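Local coordinates for protein alpha-rhamnosidase (Dictyoglomus thermophilum, PDB 6I60) that probably hydrolyses terminal non-reducing alpha-L-rhamnose residues from alpha-L-rhamnosides, as a multidomain bacterial glycoside hydrolase, at residues W115-W120 with P128-N133; Y30-L35 with W55-L60. All blocks are in the same frame, centred on the assembly; numbering follows the deposited sequence.

Interaction 1: W115-W120 with P128-N133; sequences WKVRWW and PFSVVN
The ring of Phe129 is held between two basic side chains of strand 112-120, Lys116 over one face and the stem of Arg118 over the other. Lys116 can be followed outward from CB, which meets CD1 of Phe129 and the hydroxyl of Ser130. Its CG and CD then run past CG2 of Val132, with CG 3.7 Å from that methyl. A bend at chi3 (-75°) turns the end of the chain over the phenyl ring, where CE makes a CH-pi contact. NZ of Lys116 finishes in a cation-pi position, 3.6 Å from the centroid of the Phe129 ring and 6° off the normal, and is also hydrogen-bonded to the carbonyl of Ile80. On the far face CG of Arg118 lies 3.5 Å from the centroid of the Phe129 ring as a second CH-pi partner, and the guanidinium continues past the ring to a salt bridge with Glu126. These residues belong to the N-terminal immunoglobulin-like domain, in which 112-120 and 133-137 are neighbouring antiparallel strands, and 128-133 is the last part of the connection, running into strand 133-137. Regular pairing is confined to Trp115 and Asn133, a hydrogen-bonded pair in which Asn133 N gives a straight bond to Trp115 O (3.0 Å, 167°). Beside it, CB of Asn133 sits 3.3 Å from NE1 of Trp115. Farther along, Ser130 bonds Val117 twice: its N donates to Val117 O, and its OG, 3.1 Å away, accepts from Val117 N, a side chain standing in for the backbone acceptor of a regular ladder.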
ATOM      1  N   TRP A 115      22.473  -4.001 -16.987  1.00 61.77           N
ATOM      2  CA  TRP A 115      23.319  -3.944 -15.803  1.00 55.95           C
ATOM      3  C   TRP A 115      23.457  -5.322 -15.174  1.00 52.43           C
ATOM      4  O   TRP A 115      22.485  -6.077 -15.089  1.00 59.46           O
ATOM      5  CB  TRP A 115      22.780  -2.938 -14.775  1.00 58.41           C
ATOM      6  CG  TRP A 115      21.507  -3.341 -14.081  1.00 61.39           C
ATOM      7  CD1 TRP A 115      20.275  -3.501 -14.648  1.00 59.95           C
ATOM      8  CD2 TRP A 115      21.341  -3.608 -12.681  1.00 56.26           C
ATOM      9  NE1 TRP A 115      19.356  -3.859 -13.689  1.00 56.07           N
ATOM     10  CE2 TRP A 115      19.985  -3.932 -12.475  1.00 50.71           C
ATOM     11  CE3 TRP A 115      22.210  -3.610 -11.583  1.00 50.43           C
ATOM     12  CZ2 TRP A 115      19.478  -4.254 -11.217  1.00 57.77           C
ATOM     13  CZ3 TRP A 115      21.704  -3.929 -10.335  1.00 50.69           C
ATOM     14  CH2 TRP A 115      20.350  -4.246 -10.163  1.00 56.93           C
ATOM     15  N   LYS A 116      24.677  -5.638 -14.750  1.00 48.02           N
ATOM     16  CA  LYS A 116      24.994  -6.807 -13.944  1.00 56.46           C
ATOM     17  C   LYS A 116      25.676  -6.347 -12.662  1.00 59.53           C
ATOM     18  O   LYS A 116      25.981  -5.164 -12.488  1.00 55.66           O
ATOM     19  CB  LYS A 116      25.891  -7.788 -14.710  1.00 59.13           C
ATOM     20  CG  LYS A 116      25.860  -7.620 -16.219  1.00 62.89           C
ATOM     21  CD  LYS A 116      27.096  -8.222 -16.870  1.00 62.38           C
ATOM     22  CE  LYS A 116      28.318  -7.343 -16.654  1.00 66.14           C
ATOM     23  NZ  LYS A 116      29.532  -7.910 -17.305  1.00 55.72           N
ATOM     24  N   VAL A 117      25.925  -7.288 -11.753  1.00 51.66           N
ATOM     25  CA  VAL A 117      26.561  -6.943 -10.485  1.00 54.39           C
ATOM     26  C   VAL A 117      27.283  -8.169  -9.943  1.00 54.67           C
ATOM     27  O   VAL A 117      26.820  -9.303 -10.099  1.00 56.55           O
ATOM     28  CB  VAL A 117      25.529  -6.379  -9.476  1.00 50.04           C
ATOM     29  CG1 VAL A 117      24.557  -7.452  -9.030  1.00 49.78           C
ATOM     30  CG2 VAL A 117      26.230  -5.759  -8.277  1.00 47.76           C
ATOM     31  N   ARG A 118      28.436  -7.930  -9.326  1.00 53.45           N
ATOM     32  CA  ARG A 118      29.178  -8.928  -8.571  1.00 55.28           C
ATOM     33  C   ARG A 118      29.226  -8.519  -7.106  1.00 55.74           C
ATOM     34  O   ARG A 118      29.019  -7.354  -6.757  1.00 59.23           O
ATOM     35  CB  ARG A 118      30.608  -9.092  -9.100  1.00 62.95           C
ATOM     36  CG  ARG A 118      30.706  -9.523 -10.549  1.00 70.97           C
ATOM     37  CD  ARG A 118      32.154  -9.781 -10.952  1.00 74.68           C
ATOM     38  NE  ARG A 118      33.041  -8.677 -10.592  1.00 69.65           N
ATOM     39  CZ  ARG A 118      34.099  -8.303 -11.306  1.00 64.12           C
ATOM     40  NH1 ARG A 118      34.408  -8.947 -12.422  1.00 62.11           N
ATOM     41  NH2 ARG A 118      34.852  -7.292 -10.900  1.00 63.45           N
ATOM     42  N   TRP A 119      29.513  -9.492  -6.246  1.00 56.59           N
ATOM     43  CA  TRP A 119      29.615  -9.234  -4.819  1.00 54.93           C
ATOM     44  C   TRP A 119      30.767 -10.040  -4.241  1.00 51.82           C
ATOM     45  O   TRP A 119      31.096 -11.124  -4.727  1.00 53.57           O
ATOM     46  CB  TRP A 119      28.307  -9.565  -4.086  1.00 52.58           C
ATOM     47  CG  TRP A 119      28.062 -11.033  -3.900  1.00 58.09           C
ATOM     48  CD1 TRP A 119      27.798 -11.949  -4.876  1.00 52.36           C
ATOM     49  CD2 TRP A 119      28.049 -11.752  -2.659  1.00 57.00           C
ATOM     50  NE1 TRP A 119      27.625 -13.196  -4.320  1.00 53.65           N
ATOM     51  CE2 TRP A 119      27.772 -13.100  -2.962  1.00 56.81           C
ATOM     52  CE3 TRP A 119      28.244 -11.387  -1.323  1.00 53.69           C
ATOM     53  CZ2 TRP A 119      27.687 -14.084  -1.977  1.00 53.27           C
ATOM     54  CZ3 TRP A 119      28.159 -12.364  -0.348  1.00 57.02           C
ATOM     55  CH2 TRP A 119      27.883 -13.698  -0.680  1.00 53.40           C
ATOM     56  N   TRP A 120      31.385  -9.488  -3.204  1.00 53.36           N
ATOM     57  CA  TRP A 120      32.470 -10.140  -2.489  1.00 53.15           C
ATOM     58  C   TRP A 120      31.954 -10.599  -1.133  1.00 55.29           C
ATOM     59  O   TRP A 120      31.343  -9.815  -0.399  1.00 53.18           O
ATOM     60  CB  TRP A 120      33.663  -9.197  -2.321  1.00 54.83           C
ATOM     61  CG  TRP A 120      34.504  -9.053  -3.558  1.00 53.88           C
ATOM     62  CD1 TRP A 120      35.715  -9.635  -3.797  1.00 51.66           C
ATOM     63  CD2 TRP A 120      34.197  -8.275  -4.722  1.00 57.82           C
ATOM     64  NE1 TRP A 120      36.180  -9.270  -5.037  1.00 47.64           N
ATOM     65  CE2 TRP A 120      35.268  -8.436  -5.626  1.00 51.99           C
ATOM     66  CE3 TRP A 120      33.122  -7.458  -5.090  1.00 56.76           C
ATOM     67  CZ2 TRP A 120      35.295  -7.810  -6.872  1.00 51.93           C
ATOM     68  CZ3 TRP A 120      33.152  -6.838  -6.328  1.00 57.42           C
ATOM     69  CH2 TRP A 120      34.230  -7.017  -7.202  1.00 51.35           C
ATOM     70  N   PRO A 128      30.849 -14.593  -9.566  1.00 58.29           N
ATOM     71  CA  PRO A 128      30.594 -14.323 -10.986  1.00 55.71           C
ATOM     72  C   PRO A 128      29.576 -13.208 -11.164  1.00 56.36           C
ATOM     73  O   PRO A 128      28.861 -12.812 -10.241  1.00 60.93           O
ATOM     74  CB  PRO A 128      30.063 -15.658 -11.520  1.00 49.16           C
ATOM     75  CG  PRO A 128      30.519 -16.679 -10.532  1.00 60.86           C
ATOM     76  CD  PRO A 128      30.536 -15.986  -9.206  1.00 59.82           C
ATOM     77  N   PHE A 129      29.520 -12.693 -12.388  1.00 57.35           N
ATOM     78  CA  PHE A 129      28.580 -11.629 -12.704  1.00 61.38           C
ATOM     79  C   PHE A 129      27.155 -12.166 -12.727  1.00 61.07           C
ATOM     80  O   PHE A 129      26.905 -13.324 -13.071  1.00 63.34           O
ATOM     81  CB  PHE A 129      28.923 -10.993 -14.051  1.00 64.77           C
ATOM     82  CG  PHE A 129      29.693  -9.708 -13.939  1.00 66.80           C
ATOM     83  CD1 PHE A 129      29.093  -8.566 -13.432  1.00 63.05           C
ATOM     84  CD2 PHE A 129      31.016  -9.640 -14.342  1.00 65.27           C
ATOM     85  CE1 PHE A 129      29.801  -7.383 -13.327  1.00 61.74           C
ATOM     86  CE2 PHE A 129      31.728  -8.460 -14.241  1.00 60.69           C
ATOM     87  CZ  PHE A 129      31.119  -7.331 -13.733  1.00 63.54           C
ATOM     88  N   SER A 130      26.215 -11.308 -12.343  1.00 61.73           N
ATOM     89  CA  SER A 130      24.811 -11.675 -12.377  1.00 59.51           C
ATOM     90  C   SER A 130      24.311 -11.733 -13.818  1.00 61.45           C
ATOM     91  O   SER A 130      24.982 -11.303 -14.761  1.00 65.71           O
ATOM     92  CB  SER A 130      23.980 -10.676 -11.577  1.00 59.62           C
ATOM     93  OG  SER A 130      23.819  -9.470 -12.303  1.00 52.25           O
ATOM     94  N   VAL A 131      23.108 -12.281 -13.985  1.00 60.53           N
ATOM     95  CA  VAL A 131      22.477 -12.295 -15.296  1.00 55.40           C
ATOM     96  C   VAL A 131      22.118 -10.870 -15.692  1.00 61.61           C
ATOM     97  O   VAL A 131      21.639 -10.078 -14.868  1.00 65.37           O
ATOM     98  CB  VAL A 131      21.243 -13.215 -15.286  1.00 50.97           C
ATOM     99  CG1 VAL A 131      20.291 -12.859 -16.416  1.00 53.59           C
ATOM    100  CG2 VAL A 131      21.673 -14.672 -15.386  1.00 59.31           C
ATOM    101  N   VAL A 132      22.373 -10.528 -16.957  1.00 65.30           N
ATOM    102  CA  VAL A 132      22.151  -9.168 -17.436  1.00 63.18           C
ATOM    103  C   VAL A 132      20.685  -8.798 -17.261  1.00 57.60           C
ATOM    104  O   VAL A 132      19.791  -9.452 -17.811  1.00 60.89           O
ATOM    105  CB  VAL A 132      22.589  -9.037 -18.899  1.00 53.76           C
ATOM    106  CG1 VAL A 132      22.148  -7.699 -19.470  1.00 51.60           C
ATOM    107  CG2 VAL A 132      24.096  -9.205 -19.012  1.00 57.97           C
ATOM    108  N   ASN A 133      20.432  -7.750 -16.483  1.00 54.90           N
ATOM    109  CA  ASN A 133      19.097  -7.207 -16.309  1.00 56.97           C
ATOM    110  C   ASN A 133      18.930  -5.974 -17.195  1.00 63.36           C
ATOM    111  O   ASN A 133      19.825  -5.596 -17.955  1.00 65.75           O
ATOM    112  CB  ASN A 133      18.835  -6.886 -14.837  1.00 56.70           C
ATOM    113  CG  ASN A 133      18.164  -8.031 -14.103  1.00 60.46           C
ATOM    114  OD1 ASN A 133      18.749  -9.103 -13.934  1.00 47.52           O
ATOM    115  ND2 ASN A 133      16.927  -7.812 -13.668  1.00 58.89           N
TER

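Interaction 2: Y30-L35 with W55-L60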
ATOM      1  N   TYR A  30      27.748 -18.341  -6.311  1.00 54.34           N
ATOM      2  CA  TYR A  30      26.438 -17.795  -6.644  1.00 55.11           C
ATOM      3  C   TYR A  30      26.548 -16.296  -6.889  1.00 59.76           C
ATOM      4  O   TYR A  30      27.019 -15.551  -6.021  1.00 59.36           O
ATOM      5  CB  TYR A  30      25.431 -18.078  -5.531  1.00 50.34           C
ATOM      6  CG  TYR A  30      25.048 -19.533  -5.411  1.00 58.34           C
ATOM      7  CD1 TYR A  30      24.520 -20.222  -6.494  1.00 53.49           C
ATOM      8  CD2 TYR A  30      25.217 -20.219  -4.216  1.00 56.03           C
ATOM      9  CE1 TYR A  30      24.168 -21.553  -6.389  1.00 48.83           C
ATOM     10  CE2 TYR A  30      24.869 -21.549  -4.102  1.00 57.93           C
ATOM     11  CZ  TYR A  30      24.346 -22.212  -5.191  1.00 58.11           C
ATOM     12  OH  TYR A  30      23.998 -23.538  -5.080  1.00 66.30           O
ATOM     13  N   SER A  31      26.111 -15.860  -8.066  1.00 57.17           N
ATOM     14  CA  SER A  31      26.008 -14.445  -8.373  1.00 55.38           C
ATOM     15  C   SER A  31      24.755 -13.858  -7.730  1.00 57.79           C
ATOM     16  O   SER A  31      23.834 -14.592  -7.361  1.00 57.58           O
ATOM     17  CB  SER A  31      25.977 -14.242  -9.887  1.00 60.43           C
ATOM     18  OG  SER A  31      24.663 -14.391 -10.396  1.00 61.00           O
ATOM     19  N   PRO A  32      24.702 -12.536  -7.564  1.00 53.23           N
ATOM     20  CA  PRO A  32      23.485 -11.916  -7.024  1.00 49.62           C
ATOM     21  C   PRO A  32      22.275 -12.221  -7.895  1.00 51.88           C
ATOM     22  O   PRO A  32      22.372 -12.303  -9.122  1.00 53.06           O
ATOM     23  CB  PRO A  32      23.818 -10.421  -7.024  1.00 51.93           C
ATOM     24  CG  PRO A  32      25.303 -10.370  -6.953  1.00 55.33           C
ATOM     25  CD  PRO A  32      25.792 -11.557  -7.727  1.00 56.28           C
ATOM     26  N   PHE A  33      21.128 -12.401  -7.247  1.00 49.98           N
ATOM     27  CA  PHE A  33      19.891 -12.754  -7.925  1.00 52.81           C
ATOM     28  C   PHE A  33      18.793 -11.778  -7.528  1.00 47.10           C
ATOM     29  O   PHE A  33      18.940 -10.983  -6.595  1.00 41.00           O
ATOM     30  CB  PHE A  33      19.469 -14.198  -7.606  1.00 47.24           C
ATOM     31  CG  PHE A  33      19.144 -14.432  -6.158  1.00 45.71           C
ATOM     32  CD1 PHE A  33      20.149 -14.681  -5.239  1.00 49.41           C
ATOM     33  CD2 PHE A  33      17.830 -14.409  -5.715  1.00 48.50           C
ATOM     34  CE1 PHE A  33      19.851 -14.897  -3.905  1.00 52.14           C
ATOM     35  CE2 PHE A  33      17.526 -14.625  -4.384  1.00 49.08           C
ATOM     36  CZ  PHE A  33      18.538 -14.868  -3.477  1.00 47.16           C
ATOM     37  N   ASP A  34      17.678 -11.857  -8.255  1.00 45.50           N
ATOM     38  CA  ASP A  34      16.520 -10.990  -8.042  1.00 55.92           C
ATOM     39  C   ASP A  34      16.927  -9.519  -8.093  1.00 51.73           C
ATOM     40  O   ASP A  34      16.661  -8.735  -7.177  1.00 56.27           O
ATOM     41  CB  ASP A  34      15.814 -11.323  -6.726  1.00 53.83           C
ATOM     42  CG  ASP A  34      14.416 -10.737  -6.649  1.00 64.53           C
ATOM     43  OD1 ASP A  34      13.956 -10.148  -7.652  1.00 65.73           O
ATOM     44  OD2 ASP A  34      13.778 -10.857  -5.581  1.00 71.94           O
ATOM     45  N   LEU A  35      17.586  -9.148  -9.185  1.00 46.84           N
ATOM     46  CA  LEU A  35      18.073  -7.787  -9.358  1.00 54.92           C
ATOM     47  C   LEU A  35      16.910  -6.873  -9.723  1.00 57.38           C
ATOM     48  O   LEU A  35      16.200  -7.119 -10.705  1.00 57.70           O
ATOM     49  CB  LEU A  35      19.162  -7.745 -10.428  1.00 50.70           C
ATOM     50  CG  LEU A  35      20.573  -8.074  -9.936  1.00 52.80           C
ATOM     51  CD1 LEU A  35      20.784  -9.579  -9.874  1.00 54.73           C
ATOM     52  CD2 LEU A  35      21.604  -7.425 -10.839  1.00 46.41           C
ATOM     53  N   TRP A  55      19.643  -5.998  -4.992  1.00 49.72           N
ATOM     54  CA  TRP A  55      19.881  -7.398  -5.314  1.00 49.06           C
ATOM     55  C   TRP A  55      19.901  -8.209  -4.027  1.00 47.71           C
ATOM     56  O   TRP A  55      20.131  -7.676  -2.939  1.00 50.86           O
ATOM     57  CB  TRP A  55      21.195  -7.585  -6.077  1.00 52.18           C
ATOM     58  CG  TRP A  55      22.373  -7.000  -5.365  1.00 51.96           C
ATOM     59  CD1 TRP A  55      23.089  -7.574  -4.354  1.00 51.11           C
ATOM     60  CD2 TRP A  55      22.968  -5.720  -5.602  1.00 49.68           C
ATOM     61  NE1 TRP A  55      24.096  -6.731  -3.949  1.00 51.38           N
ATOM     62  CE2 TRP A  55      24.044  -5.585  -4.700  1.00 49.66           C
ATOM     63  CE3 TRP A  55      22.700  -4.675  -6.491  1.00 44.49           C
ATOM     64  CZ2 TRP A  55      24.847  -4.450  -4.662  1.00 49.21           C
ATOM     65  CZ3 TRP A  55      23.496  -3.551  -6.450  1.00 47.52           C
ATOM     66  CH2 TRP A  55      24.559  -3.447  -5.544  1.00 52.29           C
ATOM     67  N   LYS A  56      19.666  -9.511  -4.173  1.00 49.30           N
ATOM     68  CA  LYS A  56      19.710 -10.463  -3.073  1.00 47.85           C
ATOM     69  C   LYS A  56      20.903 -11.396  -3.240  1.00 47.28           C
ATOM     70  O   LYS A  56      21.458 -11.541  -4.333  1.00 48.53           O
ATOM     71  CB  LYS A  56      18.411 -11.272  -2.996  1.00 46.70           C
ATOM     72  CG  LYS A  56      17.170 -10.425  -2.781  1.00 43.78           C
ATOM     73  CD  LYS A  56      15.899 -11.228  -3.010  1.00 52.79           C
ATOM     74  CE  LYS A  56      14.657 -10.394  -2.722  1.00 51.78           C
ATOM     75  NZ  LYS A  56      14.626  -9.909  -1.313  1.00 53.57           N
ATOM     76  N   LEU A  57      21.291 -12.041  -2.142  1.00 47.42           N
ATOM     77  CA  LEU A  57      22.504 -12.845  -2.111  1.00 49.55           C
ATOM     78  C   LEU A  57      22.212 -14.245  -1.594  1.00 47.91           C
ATOM     79  O   LEU A  57      21.266 -14.464  -0.834  1.00 56.96           O
ATOM     80  CB  LEU A  57      23.582 -12.190  -1.240  1.00 51.88           C
ATOM     81  CG  LEU A  57      23.968 -10.769  -1.649  1.00 49.87           C
ATOM     82  CD1 LEU A  57      24.866 -10.136  -0.603  1.00 47.35           C
ATOM     83  CD2 LEU A  57      24.640 -10.780  -3.012  1.00 49.20           C
ATOM     84  N   ARG A  58      23.052 -15.190  -2.014  1.00 46.24           N
ATOM     85  CA  ARG A  58      22.948 -16.584  -1.605  1.00 53.16           C
ATOM     86  C   ARG A  58      24.345 -17.187  -1.611  1.00 59.25           C
ATOM     87  O   ARG A  58      25.103 -16.985  -2.564  1.00 63.26           O
ATOM     88  CB  ARG A  58      22.018 -17.369  -2.540  1.00 48.74           C
ATOM     89  CG  ARG A  58      22.120 -18.881  -2.401  1.00 63.88           C
ATOM     90  CD  ARG A  58      20.754 -19.507  -2.162  1.00 73.90           C
ATOM     91  NE  ARG A  58      20.724 -20.923  -2.527  1.00 74.98           N
ATOM     92  CZ  ARG A  58      19.610 -21.630  -2.685  1.00 80.94           C
ATOM     93  NH1 ARG A  58      18.426 -21.058  -2.510  1.00 79.57           N
ATOM     94  NH2 ARG A  58      19.678 -22.912  -3.019  1.00 73.70           N
ATOM     95  N   HIS A  59      24.682 -17.920  -0.555  1.00 56.34           N
ATOM     96  CA  HIS A  59      26.003 -18.513  -0.420  1.00 51.22           C
ATOM     97  C   HIS A  59      25.874 -19.960   0.034  1.00 57.18           C
ATOM     98  O   HIS A  59      24.865 -20.363   0.618  1.00 58.28           O
ATOM     99  CB  HIS A  59      26.871 -17.726   0.571  1.00 57.30           C
ATOM    100  CG  HIS A  59      28.342 -17.876   0.338  1.00 64.20           C
ATOM    101  ND1 HIS A  59      29.083 -18.896   0.896  1.00 61.08           N
ATOM    102  CD2 HIS A  59      29.210 -17.135  -0.389  1.00 62.56           C
ATOM    103  CE1 HIS A  59      30.344 -18.777   0.522  1.00 64.20           C
ATOM    104  NE2 HIS A  59      30.449 -17.715  -0.259  1.00 66.56           N
ATOM    105  N   LEU A  60      26.921 -20.740  -0.244  1.00 61.70           N
ATOM    106  CA  LEU A  60      26.939 -22.133   0.190  1.00 55.58           C
ATOM    107  C   LEU A  60      27.167 -22.242   1.692  1.00 55.98           C
ATOM    108  O   LEU A  60      26.586 -23.111   2.353  1.00 52.81           O
ATOM    109  CB  LEU A  60      28.021 -22.907  -0.562  1.00 50.90           C
ATOM    110  CG  LEU A  60      27.819 -23.122  -2.061  1.00 61.53           C
ATOM    111  CD1 LEU A  60      29.106 -23.629  -2.700  1.00 59.42           C
ATOM    112  CD2 LEU A  60      26.669 -24.085  -2.314  1.00 65.50           C
TER
HETATM  113  O   HOH W   1      28.001 -17.846  -3.415  1.00 55.87           O
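Two backbone hydrogen bonds join Phe33 and Lys56 as an antiparallel hydrogen-bonded pair, with Lys56 N to Phe33 O at 2.9 Å and Phe33 N to Lys56 O at 3.1 Å. Beyond the pair a water takes over, accepting from Tyr30 N and donating to Arg58 O. Aromatic contacts lie along the same seam. The Phe33 ring, with CG between its backbone N and carbonyl carbon (chi1 64°), folds back across the partner chain so that CB of Lys56 makes a CH-pi contact over one face, 3.9 Å from the centroid. CE2 of Tyr30 meets CD2 of Leu60 at 3.6 Å, while CD2 of Tyr30 touches CG of Arg58. With an alanine in place of Tyr30, Leu60 and the stem of Arg58 would probably lose their aromatic cover. The apolar inner side is built by Pro32, whose CB approaches Trp55 CD1 and whose CG approaches Leu57 CD2, both at 4.0 Å, and by Leu35 against CB of Trp55; Trp119 covers both Pro32 and Leu57. Asp34 and Lys56 run side by side. Cohesion of this immunoglobulin-like edge therefore comes mainly from one backbone pair and apolar cover, with charge probably a minor term.

Interactions 1 and 2 belong to one immunoglobulin-like domain, their centres about 9 Å apart, and 30-35 touches interaction 1 at both of its ends. Strand 35-37 pairs with 52-56 in a three-stranded sheet, while 112-120 and 133-137 lie in the five-stranded one. Leu35, on the strand of the first sheet, touches Trp115, Val117, Ser130 and Asn133 of interaction 1, its CD2 lying 3.4 Å from Ser130 OG. At the other end NE1 of Trp119 probably hydrogen-bonds the carbonyl O of Tyr30 at 3.0 Å. The centres of interactions 1 and 2 lie about 30 and 27 Å from the chain centre, and neither includes Tyr656, Glu659 or Leu660 of the 2-(2-ethoxyethoxy)ethanol pocket.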